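Local coordinates for protein THB11 (Chlamydomonas reinhardtii, PDB 6TD7) that binds haem in the truncated-haemoglobin domain of a longer protein and probably binds oxygen there, with a proposed link to nitrite reduction, at residues A[14-18]-A[115-119]; A[37-41]-A[97-101]; A[77-81]-A[129-134]. All coordinates share one frame. Residue numbers count along the deposited sequence, not the author numbering.

Contact 1 of 3, residues A[14-18]-A[115-119]; sequences LLQRV and LRGEV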
loop_
_atom_site.group_PDB
_atom_site.type_symbol
_atom_site.label_atom_id
_atom_site.label_comp_id
_atom_site.label_asym_id
_atom_site.label_seq_id
_atom_site.Cartn_x
_atom_site.Cartn_y
_atom_site.Cartn_z
ATOM N N LEU A 14 -4.497 -12.747 -11.181
ATOM C CA LEU A 14 -3.321 -12.011 -10.725
ATOM C C LEU A 14 -2.595 -12.727 -9.594
ATOM O O LEU A 14 -1.361 -12.696 -9.518
ATOM C CB LEU A 14 -3.775 -10.616 -10.286
ATOM C CG LEU A 14 -2.794 -9.607 -9.708
ATOM C CD1 LEU A 14 -1.666 -9.360 -10.667
ATOM C CD2 LEU A 14 -3.534 -8.314 -9.417
ATOM N N LEU A 15 -3.344 -13.378 -8.703
ATOM C CA LEU A 15 -2.733 -14.030 -7.547
ATOM C C LEU A 15 -1.817 -15.167 -7.979
ATOM O O LEU A 15 -0.720 -15.335 -7.432
ATOM C CB LEU A 15 -3.831 -14.537 -6.612
ATOM C CG LEU A 15 -3.456 -15.382 -5.394
ATOM C CD1 LEU A 15 -2.604 -14.600 -4.416
ATOM C CD2 LEU A 15 -4.727 -15.881 -4.722
ATOM N N GLN A 16 -2.253 -15.955 -8.961
ATOM C CA GLN A 16 -1.412 -17.012 -9.509
ATOM C C GLN A 16 -0.240 -16.431 -10.286
ATOM O O GLN A 16 0.889 -16.923 -10.179
ATOM C CB GLN A 16 -2.257 -17.920 -10.406
ATOM C CG GLN A 16 -1.482 -18.906 -11.269
ATOM C CD GLN A 16 -2.371 -19.589 -12.295
ATOM O OE1 GLN A 16 -3.517 -19.189 -12.503
ATOM N NE2 GLN A 16 -1.847 -20.625 -12.940
ATOM N N ARG A 17 -0.490 -15.384 -11.071
ATOM C CA ARG A 17 0.558 -14.851 -11.933
ATOM C C ARG A 17 1.733 -14.328 -11.116
ATOM O O ARG A 17 2.893 -14.571 -11.470
ATOM C CB ARG A 17 -0.021 -13.769 -12.847
ATOM C CG ARG A 17 -0.834 -14.359 -14.001
ATOM C CD ARG A 17 -1.320 -13.318 -15.003
ATOM N NE ARG A 17 -2.503 -12.600 -14.532
ATOM C CZ ARG A 17 -2.572 -11.282 -14.345
ATOM N NH1 ARG A 17 -1.529 -10.501 -14.596
ATOM N NH2 ARG A 17 -3.702 -10.743 -13.912
ATOM N N VAL A 18 1.463 -13.640 -10.003
ATOM C CA VAL A 18 2.545 -13.142 -9.159
ATOM C C VAL A 18 3.245 -14.245 -8.374
ATOM O O VAL A 18 4.276 -13.985 -7.743
ATOM C CB VAL A 18 2.029 -12.064 -8.180
ATOM C CG1 VAL A 18 1.305 -12.694 -7.006
ATOM C CG2 VAL A 18 3.178 -11.195 -7.682
ATOM N N LEU A 115 3.335 -7.326 -14.640
ATOM C CA LEU A 115 2.544 -7.569 -13.437
ATOM C C LEU A 115 2.631 -6.397 -12.467
ATOM O O LEU A 115 1.615 -5.976 -11.897
ATOM C CB LEU A 115 3.054 -8.854 -12.784
ATOM C CG LEU A 115 2.373 -9.520 -11.591
ATOM C CD1 LEU A 115 2.224 -8.587 -10.398
ATOM C CD2 LEU A 115 1.043 -10.084 -12.033
ATOM N N ARG A 116 3.835 -5.872 -12.247
ATOM C CA ARG A 116 3.982 -4.752 -11.328
ATOM C C ARG A 116 3.185 -3.549 -11.802
ATOM O O ARG A 116 2.532 -2.872 -10.999
ATOM C CB ARG A 116 5.455 -4.385 -11.177
ATOM C CG ARG A 116 6.337 -5.554 -10.810
ATOM C CD ARG A 116 7.668 -5.091 -10.259
ATOM N NE ARG A 116 8.431 -4.275 -11.204
ATOM C CZ ARG A 116 9.441 -4.720 -11.953
ATOM N NH1 ARG A 116 9.826 -5.985 -11.887
ATOM N NH2 ARG A 116 10.075 -3.890 -12.769
ATOM N N GLY A 117 3.222 -3.261 -13.103
ATOM C CA GLY A 117 2.466 -2.134 -13.616
ATOM C C GLY A 117 0.975 -2.305 -13.410
ATOM O O GLY A 117 0.271 -1.354 -13.061
ATOM N N GLU A 118 0.475 -3.524 -13.616
ATOM C CA GLU A 118 -0.936 -3.808 -13.382
ATOM C C GLU A 118 -1.324 -3.539 -11.935
ATOM O O GLU A 118 -2.330 -2.874 -11.661
ATOM C CB GLU A 118 -1.220 -5.262 -13.760
ATOM C CG GLU A 118 -2.645 -5.733 -13.542
ATOM C CD GLU A 118 -2.795 -7.207 -13.858
ATOM O OE1 GLU A 118 -1.888 -7.763 -14.511
ATOM O OE2 GLU A 118 -3.806 -7.815 -13.447
ATOM N N VAL A 119 -0.530 -4.049 -10.987
ATOM C CA VAL A 119 -0.797 -3.831 -9.567
ATOM C C VAL A 119 -0.692 -2.349 -9.220
ATOM O O VAL A 119 -1.553 -1.797 -8.524
ATOM C CB VAL A 119 0.167 -4.674 -8.711
ATOM C CG1 VAL A 119 0.053 -4.323 -7.230
ATOM C CG2 VAL A 119 -0.101 -6.145 -8.931
#
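Both segments present residues spaced i, i+3, i+4 to each other: Leu14, Arg17 and Val18 from one, Leu115, Glu118 and Val119 from the other. The polar element is a two-pronged salt bridge. Arg17, in an m,t,m conformation over its first three chi angles, brings its guanidinium up with both terminal nitrogens facing the carboxylate: NH1 of Arg17 lies 2.8 Å from OE1 of Glu118 (N-H...O 168°) and NH2 of Arg17 lies 3.0 Å from OE2 of Glu118 (177°). Glu118 meets it with chi1 and chi2 both t; the bonds from NH1 and NH2, both near-linear, make the pairing end-on and bidentate. The remaining nitrogen, Arg17 NE, bonds to the carbonyl of Gly12, which fixes the guanidinium from the N-terminal side as well. In fold terms this joins the very short helix 14-17, consistent with the reduced helix A of truncated haemoglobins, to helix 113-123, which probably corresponds to the first part of helix H. Beneath the ion pair the contact is apolar. Leu14 (t,p) carries CD1 to 4.0 Å from CG2 of Val119, and Val18, with chi1 in the p well, sets CG2 3.9 Å from CD1 of Leu115. Leu115 has the largest area covered here, 78 Å², and a t,m conformation that is neither of the two commonest for leucine; its CD2 is modelled 3.1 Å from CD1 of Leu14, closer than two carbons can sit, so that value is no measure of packing tightness. Val119 (t) also rests on Phe102 and Met106 of helix 92-108, while Val18 reaches Val24 of helix 21-36.

Contact 2 of 3, residues A[37-41]-A[97-101]; sequences ADPQL and LGMKY. With HEM (protoporphyrin IX containing Fe), chain B.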
loop_
_atom_site.group_PDB
_atom_site.type_symbol
_atom_site.label_atom_id
_atom_site.label_comp_id
_atom_site.label_asym_id
_atom_site.label_seq_id
_atom_site.Cartn_x
_atom_site.Cartn_y
_atom_site.Cartn_z
ATOM N N ALA A 37 12.364 1.487 7.540
ATOM C CA ALA A 37 13.764 1.844 7.379
ATOM C C ALA A 37 13.958 3.208 6.729
ATOM O O ALA A 37 15.100 3.661 6.604
ATOM C CB ALA A 37 14.477 0.776 6.544
ATOM N N ASP A 38 12.886 3.876 6.325
ATOM C CA ASP A 38 13.042 5.145 5.614
ATOM C C ASP A 38 12.992 6.310 6.595
ATOM O O ASP A 38 12.035 6.418 7.370
ATOM C CB ASP A 38 11.953 5.305 4.563
ATOM C CG ASP A 38 12.119 6.565 3.745
ATOM O OD1 ASP A 38 11.816 7.659 4.263
ATOM O OD2 ASP A 38 12.565 6.461 2.584
ATOM N N PRO A 39 13.980 7.215 6.576
ATOM C CA PRO A 39 14.022 8.272 7.601
ATOM C C PRO A 39 12.948 9.338 7.447
ATOM O O PRO A 39 12.679 10.055 8.418
ATOM C CB PRO A 39 15.429 8.866 7.436
ATOM C CG PRO A 39 15.787 8.591 6.013
ATOM C CD PRO A 39 15.141 7.278 5.667
ATOM N N GLN A 40 12.332 9.476 6.269
ATOM C CA GLN A 40 11.227 10.420 6.115
ATOM C C GLN A 40 9.898 9.811 6.548
ATOM O O GLN A 40 9.029 10.531 7.053
ATOM C CB GLN A 40 11.142 10.906 4.663
ATOM C CG GLN A 40 9.858 11.662 4.287
ATOM C CD GLN A 40 9.733 13.034 4.942
ATOM O OE1 GLN A 40 10.716 13.602 5.419
ATOM N NE2 GLN A 40 8.514 13.575 4.955
ATOM N N LEU A 41 9.717 8.503 6.371
ATOM C CA LEU A 41 8.451 7.869 6.716
ATOM C C LEU A 41 8.390 7.417 8.167
ATOM O O LEU A 41 7.290 7.266 8.709
ATOM C CB LEU A 41 8.196 6.670 5.801
ATOM C CG LEU A 41 8.200 7.001 4.307
ATOM C CD1 LEU A 41 7.916 5.756 3.490
ATOM C CD2 LEU A 41 7.202 8.104 3.980
ATOM N N LEU A 97 6.754 7.664 -2.082
ATOM C CA LEU A 97 7.815 6.805 -1.563
ATOM C C LEU A 97 7.265 5.439 -1.172
ATOM O O LEU A 97 7.879 4.406 -1.465
ATOM C CB LEU A 97 8.482 7.500 -0.380
ATOM C CG LEU A 97 9.853 7.063 0.123
ATOM C CD1 LEU A 97 10.821 6.758 -1.005
ATOM C CD2 LEU A 97 10.394 8.177 1.010
ATOM N N GLY A 98 6.107 5.414 -0.511
ATOM C CA GLY A 98 5.467 4.144 -0.216
ATOM C C GLY A 98 5.208 3.319 -1.460
ATOM O O GLY A 98 5.431 2.106 -1.470
ATOM N N MET A 99 4.726 3.958 -2.529
ATOM C CA MET A 99 4.462 3.214 -3.758
ATOM C C MET A 99 5.757 2.720 -4.397
ATOM O O MET A 99 5.805 1.606 -4.930
ATOM C CB MET A 99 3.648 4.072 -4.729
ATOM C CG MET A 99 2.140 3.917 -4.495
ATOM S SD MET A 99 1.060 4.946 -5.520
ATOM C CE MET A 99 1.900 6.527 -5.462
ATOM N N LYS A 100 6.821 3.528 -4.344
ATOM C CA LYS A 100 8.130 3.063 -4.792
ATOM C C LYS A 100 8.534 1.794 -4.053
ATOM O O LYS A 100 8.996 0.822 -4.662
ATOM C CB LYS A 100 9.172 4.167 -4.583
ATOM C CG LYS A 100 10.607 3.811 -4.993
ATOM C CD LYS A 100 11.612 4.090 -3.867
ATOM C CE LYS A 100 12.893 4.741 -4.382
ATOM N NZ LYS A 100 14.110 3.993 -3.967
ATOM N N TYR A 101 8.352 1.778 -2.730
ATOM C CA TYR A 101 8.787 0.639 -1.931
ATOM C C TYR A 101 7.936 -0.601 -2.188
ATOM O O TYR A 101 8.454 -1.723 -2.144
ATOM C CB TYR A 101 8.751 1.004 -0.450
ATOM C CG TYR A 101 9.863 1.926 -0.020
ATOM C CD1 TYR A 101 11.147 1.773 -0.520
ATOM C CD2 TYR A 101 9.630 2.947 0.888
ATOM C CE1 TYR A 101 12.166 2.607 -0.126
ATOM C CE2 TYR A 101 10.645 3.788 1.288
ATOM C CZ TYR A 101 11.911 3.614 0.777
ATOM O OH TYR A 101 12.932 4.446 1.166
HETATM C CHA HEM B . -3.685 2.499 7.213
HETATM C CHB HEM B . 0.455 5.080 7.326
HETATM C CHC HEM B . 1.348 4.130 2.645
HETATM C CHD HEM B . -3.030 1.928 2.388
HETATM C C1A HEM B . -2.625 3.256 7.682
HETATM C C2A HEM B . -2.365 3.692 9.046
HETATM C C3A HEM B . -1.226 4.393 9.044
HETATM C C4A HEM B . -0.711 4.438 7.698
HETATM C CMA HEM B . -0.545 5.049 10.263
HETATM C CAA HEM B . -3.206 3.401 10.312
HETATM C CBA HEM B . -4.651 3.846 10.163
HETATM C CGA HEM B . -5.457 3.299 11.318
HETATM O O1A HEM B . -6.580 3.819 11.544
HETATM O O2A HEM B . -4.991 2.352 12.006
HETATM C C1B HEM B . 1.080 4.998 6.098
HETATM C C2B HEM B . 2.396 5.513 5.782
HETATM C C3B HEM B . 2.650 5.267 4.494
HETATM C C4B HEM B . 1.504 4.576 3.938
HETATM C CMB HEM B . 3.336 6.237 6.769
HETATM C CAB HEM B . 3.954 5.653 3.759
HETATM C CBB HEM B . 4.042 5.657 2.428
HETATM C C1C HEM B . 0.240 3.436 2.208
HETATM C C2C HEM B . 0.104 2.901 0.881
HETATM C C3C HEM B . -1.087 2.314 0.786
HETATM C C4C HEM B . -1.769 2.414 2.068
HETATM C CMC HEM B . 1.154 3.032 -0.244
HETATM C CAC HEM B . -1.590 1.628 -0.496
HETATM C CBC HEM B . -2.882 1.700 -0.815
HETATM C C1D HEM B . -3.534 1.812 3.675
HETATM C C2D HEM B . -4.660 0.997 4.082
HETATM C C3D HEM B . -4.840 1.163 5.400
HETATM C C4D HEM B . -3.831 2.072 5.899
HETATM C CMD HEM B . -5.493 0.110 3.133
HETATM C CAD HEM B . -5.893 0.471 6.283
HETATM C CBD HEM B . -7.241 1.163 6.288
HETATM C CGD HEM B . -8.110 0.222 7.076
HETATM O O1D HEM B . -8.851 -0.581 6.450
HETATM O O2D HEM B . -8.028 0.253 8.332
HETATM N NA HEM B . -1.591 3.736 6.892
HETATM N NB HEM B . 0.565 4.427 4.947
HETATM N NC HEM B . -0.918 3.113 2.915
HETATM N ND HEM B . -3.058 2.449 4.810
HETATM FE FE HEM B . -1.281 3.388 4.886
#
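Leu97, Asp38 and Leu41, with 51, 47 and 47 Å² covered, carry this contact between a turn and a helix at the edge of the haem pocket. Asp38 works with both carboxylate oxygens. Its OD1 accepts from the backbone N of Gln40 at 2.8 Å, an Asx turn, and OD1 of Asp38 also accepts from N of Leu41 at 3.1 Å. OD2 of Asp38 receives a very short 2.5 Å hydrogen bond from OH of Tyr101, so one side chain both shapes the turn and ties it to the helix. Leu97 lies alongside, its CG 4.1 Å from CD1 of Leu41. That same Leu41 methyl, CD1, meets the Tyr101 ring at its edge, 4.0 Å from CE2, and stands 4.0 Å from HEM CAB. Gly98 also lines the pocket: its CA approaches HEM CBB to 3.4 Å, and a beta carbon there would lie an impossible 2.3 Å from that vinyl carbon. The geometry is thus that of a haem-pocket wall near one vinyl group. The turn links helix 21-36 to helix 42-45; Leu41 and Tyr101 both touch Leu35 of helix 21-36, while Met99, on another side of helix 92-108, reaches Met120 and Met123 of helix 113-123.

Contact 3 of 3, residues A[77-81]-A[129-134]; sequences VRIAH and AIFTPA. With HEM (protoporphyrin IX containing Fe), chain B.
This is a proximal-side helix-helix contact of the globin fold, in which the start of helix 77-88, carrying the haem-ligating histidine, lies against the end of helix 125-131. The backbones come very close: Arg78 CA and Ile130 CA are 3.9 Å apart. Residues 77-80 are helical (phi/psi averaging -63/-39); 129-131 finish a helix, and Thr132 (phi/psi -88/119) leads into an extended tail. Arg78, with chi1 to chi3 all t, runs along that tail and donates from NH1 to Ile130 O (2.8 Å, 159°). Thr132 O lies over one guanidinium face, and NE of Arg78 forms a salt bridge with Asp137. Val77 places CG2 3.6 Å from CG1 of Ile130 and 3.7 Å from CB of Ala129. His81 (chi1 m, chi2 85°) binds HEM FE through NE2 at 2.2 Å, while its ND1 donates to Val77 O at 2.6 Å (170°), which orients the imidazole. Ile130 (m,t) sets CD1 over a His81 ring face, 3.9 Å from the centroid and 25° off the normal, a CH-pi contact. Such a backbone-tethered axial histidine is characteristic of globin proximal sites. Beyond it, Ile130 and Phe131 pack on Ile85 of helix 77-88 and on Phe95 of helix 92-108.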
loop_
_atom_site.group_PDB
_atom_site.type_symbol
_atom_site.label_atom_id
_atom_site.label_comp_id
_atom_site.label_asym_id
_atom_site.label_seq_id
_atom_site.Cartn_x
_atom_site.Cartn_y
_atom_site.Cartn_z
ATOM N N VAL A 77 -9.547 5.319 2.814
ATOM C CA VAL A 77 -8.122 5.444 3.100
ATOM C C VAL A 77 -7.761 6.855 3.555
ATOM O O VAL A 77 -6.777 7.038 4.280
ATOM C CB VAL A 77 -7.257 5.041 1.888
ATOM C CG1 VAL A 77 -7.218 3.531 1.749
ATOM C CG2 VAL A 77 -7.760 5.715 0.613
ATOM N N ARG A 78 -8.506 7.877 3.124
ATOM C CA ARG A 78 -8.249 9.213 3.653
ATOM C C ARG A 78 -8.485 9.241 5.159
ATOM O O ARG A 78 -7.669 9.770 5.922
ATOM C CB ARG A 78 -9.125 10.264 2.971
ATOM C CG ARG A 78 -8.961 11.653 3.590
ATOM C CD ARG A 78 -9.262 12.778 2.612
ATOM N NE ARG A 78 -9.190 14.096 3.245
ATOM C CZ ARG A 78 -8.093 14.849 3.320
ATOM N NH1 ARG A 78 -6.948 14.425 2.805
ATOM N NH2 ARG A 78 -8.140 16.032 3.913
ATOM N N ILE A 79 -9.612 8.684 5.601
ATOM C CA ILE A 79 -9.905 8.642 7.028
ATOM C C ILE A 79 -8.788 7.922 7.770
ATOM O O ILE A 79 -8.322 8.378 8.821
ATOM C CB ILE A 79 -11.272 7.976 7.269
ATOM C CG1 ILE A 79 -12.396 8.873 6.745
ATOM C CG2 ILE A 79 -11.446 7.651 8.744
ATOM C CD1 ILE A 79 -12.455 10.246 7.385
ATOM N N ALA A 80 -8.322 6.800 7.219
ATOM C CA ALA A 80 -7.298 6.016 7.897
ATOM C C ALA A 80 -6.012 6.811 8.083
ATOM O O ALA A 80 -5.334 6.671 9.107
ATOM C CB ALA A 80 -7.021 4.733 7.114
ATOM N N HIS A 81 -5.654 7.646 7.110
ATOM C CA HIS A 81 -4.408 8.396 7.170
ATOM C C HIS A 81 -4.579 9.825 7.666
ATOM O O HIS A 81 -3.599 10.575 7.682
ATOM C CB HIS A 81 -3.738 8.434 5.790
ATOM C CG HIS A 81 -3.391 7.085 5.251
ATOM N ND1 HIS A 81 -4.292 6.307 4.558
ATOM C CD2 HIS A 81 -2.242 6.370 5.309
ATOM C CE1 HIS A 81 -3.715 5.172 4.210
ATOM N NE2 HIS A 81 -2.469 5.186 4.651
ATOM N N ALA A 129 -7.297 9.494 -3.434
ATOM C CA ALA A 129 -8.276 9.227 -2.388
ATOM C C ALA A 129 -7.785 9.722 -1.035
ATOM O O ALA A 129 -8.545 10.330 -0.273
ATOM C CB ALA A 129 -8.588 7.731 -2.319
ATOM N N ILE A 130 -6.513 9.476 -0.720
ATOM C CA ILE A 130 -5.990 9.826 0.596
ATOM C C ILE A 130 -5.929 11.341 0.778
ATOM O O ILE A 130 -6.231 11.855 1.861
ATOM C CB ILE A 130 -4.610 9.175 0.807
ATOM C CG1 ILE A 130 -4.779 7.680 1.092
ATOM C CG2 ILE A 130 -3.869 9.863 1.940
ATOM C CD1 ILE A 130 -3.497 6.893 1.035
ATOM N N PHE A 131 -5.542 12.079 -0.262
ATOM C CA PHE A 131 -5.152 13.475 -0.100
ATOM C C PHE A 131 -6.154 14.482 -0.645
ATOM O O PHE A 131 -5.919 15.689 -0.524
ATOM C CB PHE A 131 -3.780 13.702 -0.753
ATOM C CG PHE A 131 -2.685 12.918 -0.101
ATOM C CD1 PHE A 131 -2.185 13.307 1.132
ATOM C CD2 PHE A 131 -2.180 11.775 -0.694
ATOM C CE1 PHE A 131 -1.189 12.575 1.753
ATOM C CE2 PHE A 131 -1.185 11.042 -0.077
ATOM C CZ PHE A 131 -0.690 11.442 1.147
ATOM N N THR A 132 -7.269 14.042 -1.213
ATOM C CA THR A 132 -8.271 14.985 -1.694
ATOM C C THR A 132 -9.236 15.326 -0.568
ATOM O O THR A 132 -9.905 14.422 -0.049
ATOM C CB THR A 132 -9.033 14.414 -2.877
ATOM O OG1 THR A 132 -8.130 14.176 -3.963
ATOM C CG2 THR A 132 -10.107 15.398 -3.326
ATOM N N PRO A 133 -9.334 16.588 -0.144
ATOM C CA PRO A 133 -10.312 16.933 0.894
ATOM C C PRO A 133 -11.724 16.528 0.500
ATOM O O PRO A 133 -12.128 16.636 -0.660
ATOM C CB PRO A 133 -10.181 18.458 1.014
ATOM C CG PRO A 133 -8.796 18.749 0.581
ATOM C CD PRO A 133 -8.471 17.735 -0.487
ATOM N N ALA A 134 -12.482 16.077 1.492
ATOM C CA ALA A 134 -13.862 15.666 1.292
ATOM C C ALA A 134 -14.692 16.199 2.446
ATOM O O ALA A 134 -14.212 16.311 3.577
ATOM C CB ALA A 134 -13.988 14.141 1.198
HETATM C CHA HEM B . -3.685 2.499 7.213
HETATM C CHB HEM B . 0.455 5.080 7.326
HETATM C CHC HEM B . 1.348 4.130 2.645
HETATM C CHD HEM B . -3.030 1.928 2.388
HETATM C C1A HEM B . -2.625 3.256 7.682
HETATM C C2A HEM B . -2.365 3.692 9.046
HETATM C C3A HEM B . -1.226 4.393 9.044
HETATM C C4A HEM B . -0.711 4.438 7.698
HETATM C CMA HEM B . -0.545 5.049 10.263
HETATM C CAA HEM B . -3.206 3.401 10.312
HETATM C CBA HEM B . -4.651 3.846 10.163
HETATM C CGA HEM B . -5.457 3.299 11.318
HETATM O O1A HEM B . -6.580 3.819 11.544
HETATM O O2A HEM B . -4.991 2.352 12.006
HETATM C C1B HEM B . 1.080 4.998 6.098
HETATM C C2B HEM B . 2.396 5.513 5.782
HETATM C C3B HEM B . 2.650 5.267 4.494
HETATM C C4B HEM B . 1.504 4.576 3.938
HETATM C CMB HEM B . 3.336 6.237 6.769
HETATM C CAB HEM B . 3.954 5.653 3.759
HETATM C CBB HEM B . 4.042 5.657 2.428
HETATM C C1C HEM B . 0.240 3.436 2.208
HETATM C C2C HEM B . 0.104 2.901 0.881
HETATM C C3C HEM B . -1.087 2.314 0.786
HETATM C C4C HEM B . -1.769 2.414 2.068
HETATM C CMC HEM B . 1.154 3.032 -0.244
HETATM C CAC HEM B . -1.590 1.628 -0.496
HETATM C CBC HEM B . -2.882 1.700 -0.815
HETATM C C1D HEM B . -3.534 1.812 3.675
HETATM C C2D HEM B . -4.660 0.997 4.082
HETATM C C3D HEM B . -4.840 1.163 5.400
HETATM C C4D HEM B . -3.831 2.072 5.899
HETATM C CMD HEM B . -5.493 0.110 3.133
HETATM C CAD HEM B . -5.893 0.471 6.283
HETATM C CBD HEM B . -7.241 1.163 6.288
HETATM C CGD HEM B . -8.110 0.222 7.076
HETATM O O1D HEM B . -8.851 -0.581 6.450
HETATM O O2D HEM B . -8.028 0.253 8.332
HETATM N NA HEM B . -1.591 3.736 6.892
HETATM N NB HEM B . 0.565 4.427 4.947
HETATM N NC HEM B . -0.918 3.113 2.915
HETATM N ND HEM B . -3.058 2.449 4.810
HETATM FE FE HEM B . -1.281 3.388 4.886
#

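How the contacts relate
Contacts 2 and 3 both touch the haem: contact 3 supplies its axial ligand, and contact 2 packs against a vinyl group. Their centres are 19 Å apart and their nearest atoms about 8 Å; Gly98 CA is about 9 Å from the nearest atom of the His81 side chain. Contact 1 is more remote, the Val119 side chain being about 9 Å from the haem and about 14 Å from the bound cyanide. Its centre is 22 Å from that of contact 2 and 26 Å from that of contact 3, which lies across the chain's centre. The consecutive helices 92-108, 113-123 and 125-131 supply one segment each to contacts 2, 1 and 3, in one globin fold.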